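Local structure of dual function macrocyclase-peptidase POPB (Galerina marginata, 5N4B) at residues F477-K482 with T514-Y519; A490-Y495 with G520-V525. The protein cleaves peptide bonds on the C-terminal side of proline and macrocyclises peptide precursors in the biosynthesis of the amanitin toxins. The protein carries 1 engineered substitution. All coordinates share one frame; numbering follows the deposited sequence.

Contact 1. Residues F477-K482 with T514-Y519; sequences FIVRHK and TFLQTY
The imidazole of His-481 and the side-chain amide of Gln-517 are the flat groups that meet here, with their planes 34° apart. They cross obliquely. The contact runs through CD2 of His-481, which lies 3.6 Å from CG of Gln-517. CD and CB of Gln-517 follow close behind, so the aliphatic stem and the root of the amide share the touch. No hydrogen bond joins the two groups. ND1 of His-481 is bonded instead to Ser-483 OG, and Phe-459 meets the same imidazole edge-to-face. In both residues CG is anti to the backbone N (chi1 -175°). Gln-517 stays extended beyond CG, which carries its amide along the ring. Within the helix, the Phe-515 ring has CD2 of Tyr-519 on one face, 3.4 Å above the plane and offset toward the rim. The Tyr-519 ring has Thr-518 CG2 over its centre.

Deeper in, Leu-516 points toward the strand. Its CD1 lies 3.6 Å from the carbonyl O of Val-479 and 3.9 Å from Val-479 CG1. The two side chains cross at about a right angle, an apolar fit at the buried end. A single water bridges the backbones, accepting from His-481 N at 2.9 Å and donating to Leu-516 O at 3.1 Å. It thus serves an N-H at the strand end and a carbonyl near the helix end.

The axes of strand 477-481 and helix 514-519 approach to 7.4 Å at 53°. This is helix-on-sheet packing in the alpha/beta-hydrolase domain. Strand 473-481 runs between strands 459-467 and 522-526. Phe-523 of the latter touches both Val-479 and Leu-516, while helix 68-80 packs against Thr-514, Thr-518 and Tyr-519.

Contact 2. Residues A490-Y495 with G520-V525; sequences AAAIQY and GAIFAV
Four backbone hydrogen bonds join the segments directly. Ile-522 N donates to Ala-491 O at 2.8 Å. Ile-493 N donates to Ile-522 O, Ala-524 N to Ile-493 O, and Tyr-495 N to Ala-524 O. The last is the straightest at the acceptor, with a C=O...N angle of 177°. CA-H...O contacts from Ala-492, Phe-523 and Gln-494 accompany these bonds.

On one face, CB of Ala-492 lies 3.6 Å from CG1 of Ile-522. That CG1 sits between the backbone N and the carbonyl carbon (chi1 70°), the crowded position. On the other face, CG2 of Ile-493 meets the edge of the Phe-523 ring in its plane, 4.0 Å from CD1. CE1 of the same ring lies 3.8 Å from Tyr-495 CB. The Phe-523 CG is anti to its backbone N (chi1 -175°), which brings the ring tip back toward the neighbouring strand.

Further out, helix 510-519 covers the Ile-493 and Phe-523 face. Helix 548-563 covers the Gln-494 and Ala-524 face, and Phe-554 O accepts from Gln-494 NE2. Gly-520, with positive phi, is the first residue to leave the helix, and the strand begins at Ile-522. Tyr-495 OH hydrogen-bonds the bound peptide's backbone, and the Tyr-495 side chain is about 8 Å from that of Ala-578, the engineered charge-relay position. This is the parallel strand pair of a beta-alpha-beta crossover in an alpha/beta-hydrolase fold.

The centres of contacts 1 and 2 lie 7 Å apart, and both reach the same mixed sheet of the catalytic domain. Their segments alternate along the chain: strand 473-481, strand 492-495, helix 510-519, then strand 522-526. The last strand is the seam. It lies between the other two, parallel to 492-495 and antiparallel to 473-481. Probable hydrogen bonds join the two contacts: Val-479 N to Phe-523 O at 2.8 Å, and Val-525 N to Phe-477 O. Helix 510-519 serves both, with Phe-515 packing on Ile-493. Contact 1 is partly buried and away from the annotated sites, whereas contact 2 extends to the bound peptide.

Contact 1. Residues F477-K482 with T514-Y519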
ATOM      1  N   PHE A 477      11.710  -5.772  14.028  1.00  8.76           N
ATOM      2  CA  PHE A 477      11.605  -7.206  13.766  1.00  9.24           C
ATOM      3  C   PHE A 477      12.875  -7.710  13.100  1.00  8.69           C
ATOM      4  O   PHE A 477      13.444  -7.039  12.234  1.00  9.79           O
ATOM      5  CB  PHE A 477      10.448  -7.491  12.825  1.00 10.15           C
ATOM      6  CG  PHE A 477       9.098  -7.164  13.377  1.00  9.55           C
ATOM      7  CD1 PHE A 477       8.589  -7.853  14.467  1.00 10.49           C
ATOM      8  CD2 PHE A 477       8.320  -6.189  12.791  1.00  9.35           C
ATOM      9  CE1 PHE A 477       7.306  -7.560  14.947  1.00 12.10           C
ATOM     10  CE2 PHE A 477       7.002  -5.925  13.276  1.00 10.29           C
ATOM     11  CZ  PHE A 477       6.537  -6.608  14.334  1.00 11.81           C
ATOM     12  N   ILE A 478      13.344  -8.879  13.550  1.00  8.82           N
ATOM     13  CA  ILE A 478      14.486  -9.557  12.940  1.00 10.51           C
ATOM     14  C   ILE A 478      14.017 -10.945  12.541  1.00 10.92           C
ATOM     15  O   ILE A 478      13.535 -11.706  13.393  1.00 12.12           O
ATOM     16  CB  ILE A 478      15.699  -9.620  13.883  1.00 11.63           C
ATOM     17  CG1 ILE A 478      16.172  -8.179  14.165  1.00 13.85           C
ATOM     18  CG2 ILE A 478      16.795 -10.394  13.238  1.00 16.12           C
ATOM     19  CD1 ILE A 478      17.450  -8.051  15.062  1.00 22.39           C
ATOM     20  N   VAL A 479      14.178 -11.286  11.267  1.00  9.75           N
ATOM     21  CA  VAL A 479      13.782 -12.580  10.727  1.00 10.23           C
ATOM     22  C   VAL A 479      15.027 -13.324  10.278  1.00 10.76           C
ATOM     23  O   VAL A 479      15.902 -12.742   9.616  1.00 10.01           O
ATOM     24  CB  VAL A 479      12.794 -12.446   9.551  1.00  9.61           C
ATOM     25  CG1 VAL A 479      12.293 -13.812   9.128  1.00 12.91           C
ATOM     26  CG2 VAL A 479      11.642 -11.534   9.944  1.00 11.67           C
ATOM     27  N   ARG A 480      15.083 -14.632  10.587  1.00 12.14           N
ATOM     28  CA  ARG A 480      16.222 -15.457  10.170  1.00 12.76           C
ATOM     29  C   ARG A 480      15.766 -16.884   9.892  1.00 11.16           C
ATOM     30  O   ARG A 480      14.763 -17.358  10.427  1.00 14.14           O
ATOM     31  CB  ARG A 480      17.324 -15.464  11.227  1.00 14.99           C
ATOM     32  CG  ARG A 480      16.906 -16.077  12.566  1.00 15.59           C
ATOM     33  CD  ARG A 480      18.055 -16.399  13.462  1.00 18.12           C
ATOM     34  NE  ARG A 480      17.577 -16.646  14.807  1.00 20.28           N
ATOM     35  CZ  ARG A 480      18.406 -16.822  15.826  1.00 31.44           C
ATOM     36  NH1 ARG A 480      19.718 -16.854  15.624  1.00 29.98           N
ATOM     37  NH2 ARG A 480      17.923 -16.986  17.040  1.00 29.95           N
ATOM     38  N   HIS A 481      16.503 -17.535   9.016  1.00 13.47           N
ATOM     39  CA  HIS A 481      16.474 -18.992   9.011  1.00 14.53           C
ATOM     40  C   HIS A 481      17.118 -19.442  10.324  1.00 16.13           C
ATOM     41  O   HIS A 481      18.120 -18.874  10.747  1.00 15.20           O
ATOM     42  CB  HIS A 481      17.255 -19.528   7.825  1.00 14.82           C
ATOM     43  CG  HIS A 481      17.171 -21.008   7.670  1.00 16.40           C
ATOM     44  ND1 HIS A 481      18.086 -21.845   8.278  1.00 24.22           N
ATOM     45  CD2 HIS A 481      16.309 -21.803   7.000  1.00 17.27           C
ATOM     46  CE1 HIS A 481      17.775 -23.102   7.999  1.00 26.90           C
ATOM     47  NE2 HIS A 481      16.698 -23.105   7.233  1.00 16.41           N
ATOM     48  N   LYS A 482      16.548 -20.464  10.960  1.00 15.24           N
ATOM     49  CA  LYS A 482      16.952 -20.784  12.334  1.00 16.35           C
ATOM     50  C   LYS A 482      18.366 -21.335  12.443  1.00 18.22           C
ATOM     51  O   LYS A 482      18.884 -21.396  13.572  1.00 22.37           O
ATOM     52  CB  LYS A 482      15.904 -21.669  13.016  1.00 18.23           C
ATOM     53  CG  LYS A 482      14.583 -21.014  13.273  1.00 17.82           C
ATOM     54  CD  LYS A 482      13.548 -22.070  13.751  1.00 21.29           C
ATOM     55  CE  LYS A 482      12.222 -21.497  14.038  1.00 30.17           C
ATOM     56  NZ  LYS A 482      11.356 -22.626  14.479  1.00 29.46           N
ATOM     57  N   THR A 514      13.478 -17.176   1.040  1.00  9.90           N
ATOM     58  CA  THR A 514      14.416 -17.928   0.214  1.00 10.13           C
ATOM     59  C   THR A 514      15.793 -17.275   0.240  1.00 10.36           C
ATOM     60  O   THR A 514      16.805 -17.966   0.372  1.00 11.38           O
ATOM     61  CB  THR A 514      13.858 -18.001  -1.200  1.00 11.16           C
ATOM     62  OG1 THR A 514      12.649 -18.755  -1.188  1.00 12.19           O
ATOM     63  CG2 THR A 514      14.816 -18.702  -2.127  1.00 14.62           C
ATOM     64  N   PHE A 515      15.858 -15.956   0.129  1.00 10.62           N
ATOM     65  CA  PHE A 515      17.138 -15.278   0.235  1.00 10.88           C
ATOM     66  C   PHE A 515      17.798 -15.546   1.581  1.00 10.54           C
ATOM     67  O   PHE A 515      18.997 -15.838   1.658  1.00 11.67           O
ATOM     68  CB  PHE A 515      16.942 -13.786   0.039  1.00 10.20           C
ATOM     69  CG  PHE A 515      18.205 -12.968  -0.014  1.00 11.45           C
ATOM     70  CD1 PHE A 515      18.764 -12.489   1.150  1.00 13.51           C
ATOM     71  CD2 PHE A 515      18.827 -12.715  -1.219  1.00 11.84           C
ATOM     72  CE1 PHE A 515      19.904 -11.736   1.119  1.00 13.03           C
ATOM     73  CE2 PHE A 515      19.965 -11.953  -1.256  1.00 12.67           C
ATOM     74  CZ  PHE A 515      20.513 -11.475  -0.098  1.00 13.63           C
ATOM     75  N   LEU A 516      17.026 -15.476   2.657  1.00 10.28           N
ATOM     76  CA  LEU A 516      17.591 -15.682   3.985  1.00 10.48           C
ATOM     77  C   LEU A 516      18.190 -17.068   4.106  1.00 12.33           C
ATOM     78  O   LEU A 516      19.283 -17.246   4.667  1.00 13.54           O
ATOM     79  CB  LEU A 516      16.525 -15.481   5.075  1.00 11.77           C
ATOM     80  CG  LEU A 516      15.804 -14.118   5.109  1.00 11.47           C
ATOM     81  CD1 LEU A 516      14.987 -14.001   6.348  1.00 11.90           C
ATOM     82  CD2 LEU A 516      16.736 -12.955   4.990  1.00 11.55           C
ATOM     83  N   GLN A 517      17.473 -18.070   3.644  1.00 10.88           N
ATOM     84  CA  GLN A 517      17.974 -19.437   3.692  1.00 11.66           C
ATOM     85  C   GLN A 517      19.164 -19.639   2.769  1.00 12.58           C
ATOM     86  O   GLN A 517      20.142 -20.277   3.160  1.00 16.26           O
ATOM     87  CB  GLN A 517      16.840 -20.402   3.363  1.00 13.89           C
ATOM     88  CG  GLN A 517      17.231 -21.864   3.503  1.00 15.96           C
ATOM     89  CD  GLN A 517      16.078 -22.837   3.408  1.00 16.59           C
ATOM     90  OE1 GLN A 517      14.931 -22.480   3.384  1.00 17.86           O
ATOM     91  NE2 GLN A 517      16.425 -24.106   3.300  1.00 22.98           N
ATOM     92  N   THR A 518      19.140 -19.069   1.587  1.00 11.56           N
ATOM     93  CA  THR A 518      20.202 -19.280   0.615  1.00 12.40           C
ATOM     94  C   THR A 518      21.521 -18.726   1.109  1.00 13.57           C
ATOM     95  O   THR A 518      22.577 -19.321   0.899  1.00 16.95           O
ATOM     96  CB  THR A 518      19.797 -18.608  -0.701  1.00 14.15           C
ATOM     97  OG1 THR A 518      18.640 -19.291  -1.256  1.00 15.06           O
ATOM     98  CG2 THR A 518      20.901 -18.646  -1.732  1.00 14.51           C
ATOM     99  N   TYR A 519      21.488 -17.583   1.744  1.00 13.16           N
ATOM    100  CA  TYR A 519      22.686 -16.865   2.112  1.00 13.83           C
ATOM    101  C   TYR A 519      22.930 -16.806   3.611  1.00 13.68           C
ATOM    102  O   TYR A 519      23.995 -16.281   4.017  1.00 16.21           O
ATOM    103  CB  TYR A 519      22.626 -15.450   1.534  1.00 13.32           C
ATOM    104  CG  TYR A 519      22.702 -15.385   0.046  1.00 14.02           C
ATOM    105  CD1 TYR A 519      23.894 -15.687  -0.624  1.00 14.53           C
ATOM    106  CD2 TYR A 519      21.629 -14.942  -0.698  1.00 13.81           C
ATOM    107  CE1 TYR A 519      23.983 -15.593  -1.998  1.00 14.18           C
ATOM    108  CE2 TYR A 519      21.728 -14.823  -2.058  1.00 13.78           C
ATOM    109  CZ  TYR A 519      22.907 -15.146  -2.690  1.00 13.52           C
ATOM    110  OH  TYR A 519      22.957 -14.996  -4.071  1.00 16.52           O
TER
HETATM  111  O   HOH W   1      18.965 -16.753   7.693  1.00 12.81           O

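Contact 2. Residues A490-Y495 with G520-V525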
ATOM      1  N   ALA A 490      26.395 -12.558   9.679  1.00 15.93           N
ATOM      2  CA  ALA A 490      25.321 -12.569   8.671  1.00 16.65           C
ATOM      3  C   ALA A 490      25.232 -11.221   7.961  1.00 14.71           C
ATOM      4  O   ALA A 490      25.483 -10.169   8.547  1.00 15.49           O
ATOM      5  CB  ALA A 490      23.996 -12.867   9.341  1.00 17.11           C
ATOM      6  N   ALA A 491      24.769 -11.239   6.717  1.00 14.58           N
ATOM      7  CA  ALA A 491      24.332 -10.021   6.077  1.00 13.19           C
ATOM      8  C   ALA A 491      22.899  -9.726   6.493  1.00 13.17           C
ATOM      9  O   ALA A 491      22.157 -10.609   6.912  1.00 14.61           O
ATOM     10  CB  ALA A 491      24.368 -10.187   4.545  1.00 14.69           C
ATOM     11  N   ALA A 492      22.503  -8.474   6.361  1.00 12.16           N
ATOM     12  CA  ALA A 492      21.159  -8.056   6.713  1.00 10.69           C
ATOM     13  C   ALA A 492      20.556  -7.263   5.571  1.00 12.27           C
ATOM     14  O   ALA A 492      21.252  -6.464   4.943  1.00 13.39           O
ATOM     15  CB  ALA A 492      21.162  -7.193   7.996  1.00 13.12           C
ATOM     16  N   ILE A 493      19.289  -7.519   5.270  1.00 10.96           N
ATOM     17  CA  ILE A 493      18.493  -6.620   4.454  1.00 10.85           C
ATOM     18  C   ILE A 493      17.533  -5.915   5.378  1.00  9.01           C
ATOM     19  O   ILE A 493      16.743  -6.561   6.085  1.00 10.57           O
ATOM     20  CB  ILE A 493      17.792  -7.301   3.293  1.00 13.52           C
ATOM     21  CG1 ILE A 493      18.844  -7.506   2.194  1.00 23.00           C
ATOM     22  CG2 ILE A 493      16.685  -6.429   2.797  1.00 14.78           C
ATOM     23  CD1 ILE A 493      19.899  -8.450   2.437  1.00 28.05           C
ATOM     24  N   GLN A 494      17.634  -4.593   5.398  1.00  7.88           N
ATOM     25  CA  GLN A 494      16.863  -3.734   6.286  1.00  8.86           C
ATOM     26  C   GLN A 494      15.877  -2.942   5.443  1.00  8.97           C
ATOM     27  O   GLN A 494      16.275  -2.203   4.529  1.00  9.45           O
ATOM     28  CB  GLN A 494      17.790  -2.812   7.075  1.00  9.55           C
ATOM     29  CG  GLN A 494      17.110  -1.876   8.014  1.00 10.19           C
ATOM     30  CD  GLN A 494      18.058  -1.021   8.772  1.00 12.17           C
ATOM     31  OE1 GLN A 494      18.953  -1.544   9.426  1.00 13.58           O
ATOM     32  NE2 GLN A 494      17.924   0.294   8.673  1.00 11.22           N
ATOM     33  N   TYR A 495      14.601  -3.098   5.755  1.00  8.32           N
ATOM     34  CA  TYR A 495      13.520  -2.573   4.939  1.00  8.65           C
ATOM     35  C   TYR A 495      12.781  -1.508   5.707  1.00  9.13           C
ATOM     36  O   TYR A 495      12.571  -1.645   6.912  1.00 12.14           O
ATOM     37  CB  TYR A 495      12.541  -3.715   4.612  1.00 13.63           C
ATOM     38  CG  TYR A 495      11.422  -3.345   3.688  1.00 22.83           C
ATOM     39  CD1 TYR A 495      11.683  -2.966   2.383  1.00 31.53           C
ATOM     40  CD2 TYR A 495      10.125  -3.360   4.110  1.00 29.68           C
ATOM     41  CE1 TYR A 495      10.658  -2.582   1.512  1.00 35.53           C
ATOM     42  CE2 TYR A 495       9.088  -2.988   3.250  1.00 40.55           C
ATOM     43  CZ  TYR A 495       9.368  -2.598   1.952  1.00 44.11           C
ATOM     44  OH  TYR A 495       8.348  -2.231   1.081  1.00 55.94           O
ATOM     45  N   GLY A 520      22.034 -17.309   4.446  1.00 14.41           N
ATOM     46  CA  GLY A 520      22.259 -17.172   5.883  1.00 14.28           C
ATOM     47  C   GLY A 520      22.164 -15.719   6.305  1.00 14.99           C
ATOM     48  O   GLY A 520      22.902 -15.277   7.209  1.00 17.28           O
ATOM     49  N   ALA A 521      21.290 -14.951   5.672  1.00 14.98           N
ATOM     50  CA  ALA A 521      21.155 -13.524   5.927  1.00 14.58           C
ATOM     51  C   ALA A 521      19.964 -13.315   6.844  1.00 14.74           C
ATOM     52  O   ALA A 521      19.193 -14.226   7.099  1.00 16.66           O
ATOM     53  CB  ALA A 521      20.933 -12.772   4.610  1.00 13.29           C
ATOM     54  N   ILE A 522      19.827 -12.094   7.366  1.00 12.24           N
ATOM     55  CA  ILE A 522      18.691 -11.748   8.215  1.00  9.82           C
ATOM     56  C   ILE A 522      17.911 -10.611   7.545  1.00  8.49           C
ATOM     57  O   ILE A 522      18.443  -9.880   6.695  1.00 11.30           O
ATOM     58  CB  ILE A 522      19.128 -11.376   9.634  1.00 11.99           C
ATOM     59  CG1 ILE A 522      19.856 -10.036   9.675  1.00 11.78           C
ATOM     60  CG2 ILE A 522      19.961 -12.488  10.267  1.00 15.08           C
ATOM     61  CD1 ILE A 522      20.247  -9.578  11.054  1.00 14.42           C
ATOM     62  N   PHE A 523      16.612 -10.500   7.889  1.00 10.06           N
ATOM     63  CA  PHE A 523      15.738  -9.431   7.412  1.00  8.81           C
ATOM     64  C   PHE A 523      15.316  -8.612   8.623  1.00 10.18           C
ATOM     65  O   PHE A 523      14.848  -9.153   9.615  1.00 12.07           O
ATOM     66  CB  PHE A 523      14.510 -10.039   6.750  1.00 10.45           C
ATOM     67  CG  PHE A 523      13.565  -9.099   6.097  1.00 10.18           C
ATOM     68  CD1 PHE A 523      13.995  -8.275   5.080  1.00 11.93           C
ATOM     69  CD2 PHE A 523      12.237  -9.115   6.448  1.00 12.36           C
ATOM     70  CE1 PHE A 523      13.117  -7.422   4.425  1.00 13.33           C
ATOM     71  CE2 PHE A 523      11.359  -8.230   5.806  1.00 13.30           C
ATOM     72  CZ  PHE A 523      11.803  -7.406   4.825  1.00 12.46           C
ATOM     73  N   ALA A 524      15.471  -7.302   8.534  1.00  7.98           N
ATOM     74  CA  ALA A 524      15.249  -6.400   9.648  1.00  8.74           C
ATOM     75  C   ALA A 524      14.228  -5.354   9.249  1.00  8.75           C
ATOM     76  O   ALA A 524      14.369  -4.714   8.205  1.00  8.27           O
ATOM     77  CB  ALA A 524      16.553  -5.723  10.054  1.00  9.52           C
ATOM     78  N   VAL A 525      13.246  -5.118  10.120  1.00  8.72           N
ATOM     79  CA  VAL A 525      12.148  -4.178   9.840  1.00  9.09           C
ATOM     80  C   VAL A 525      11.956  -3.267  11.037  1.00  9.14           C
ATOM     81  O   VAL A 525      11.195  -3.602  11.961  1.00  9.41           O
ATOM     82  CB  VAL A 525      10.845  -4.910   9.518  1.00 10.32           C
ATOM     83  CG1 VAL A 525       9.769  -3.931   9.089  1.00 13.19           C
ATOM     84  CG2 VAL A 525      11.055  -5.956   8.411  1.00 12.75           C
TER
HETATM   85  O   HOH W   2      24.751 -13.676   5.130  1.00 14.45           O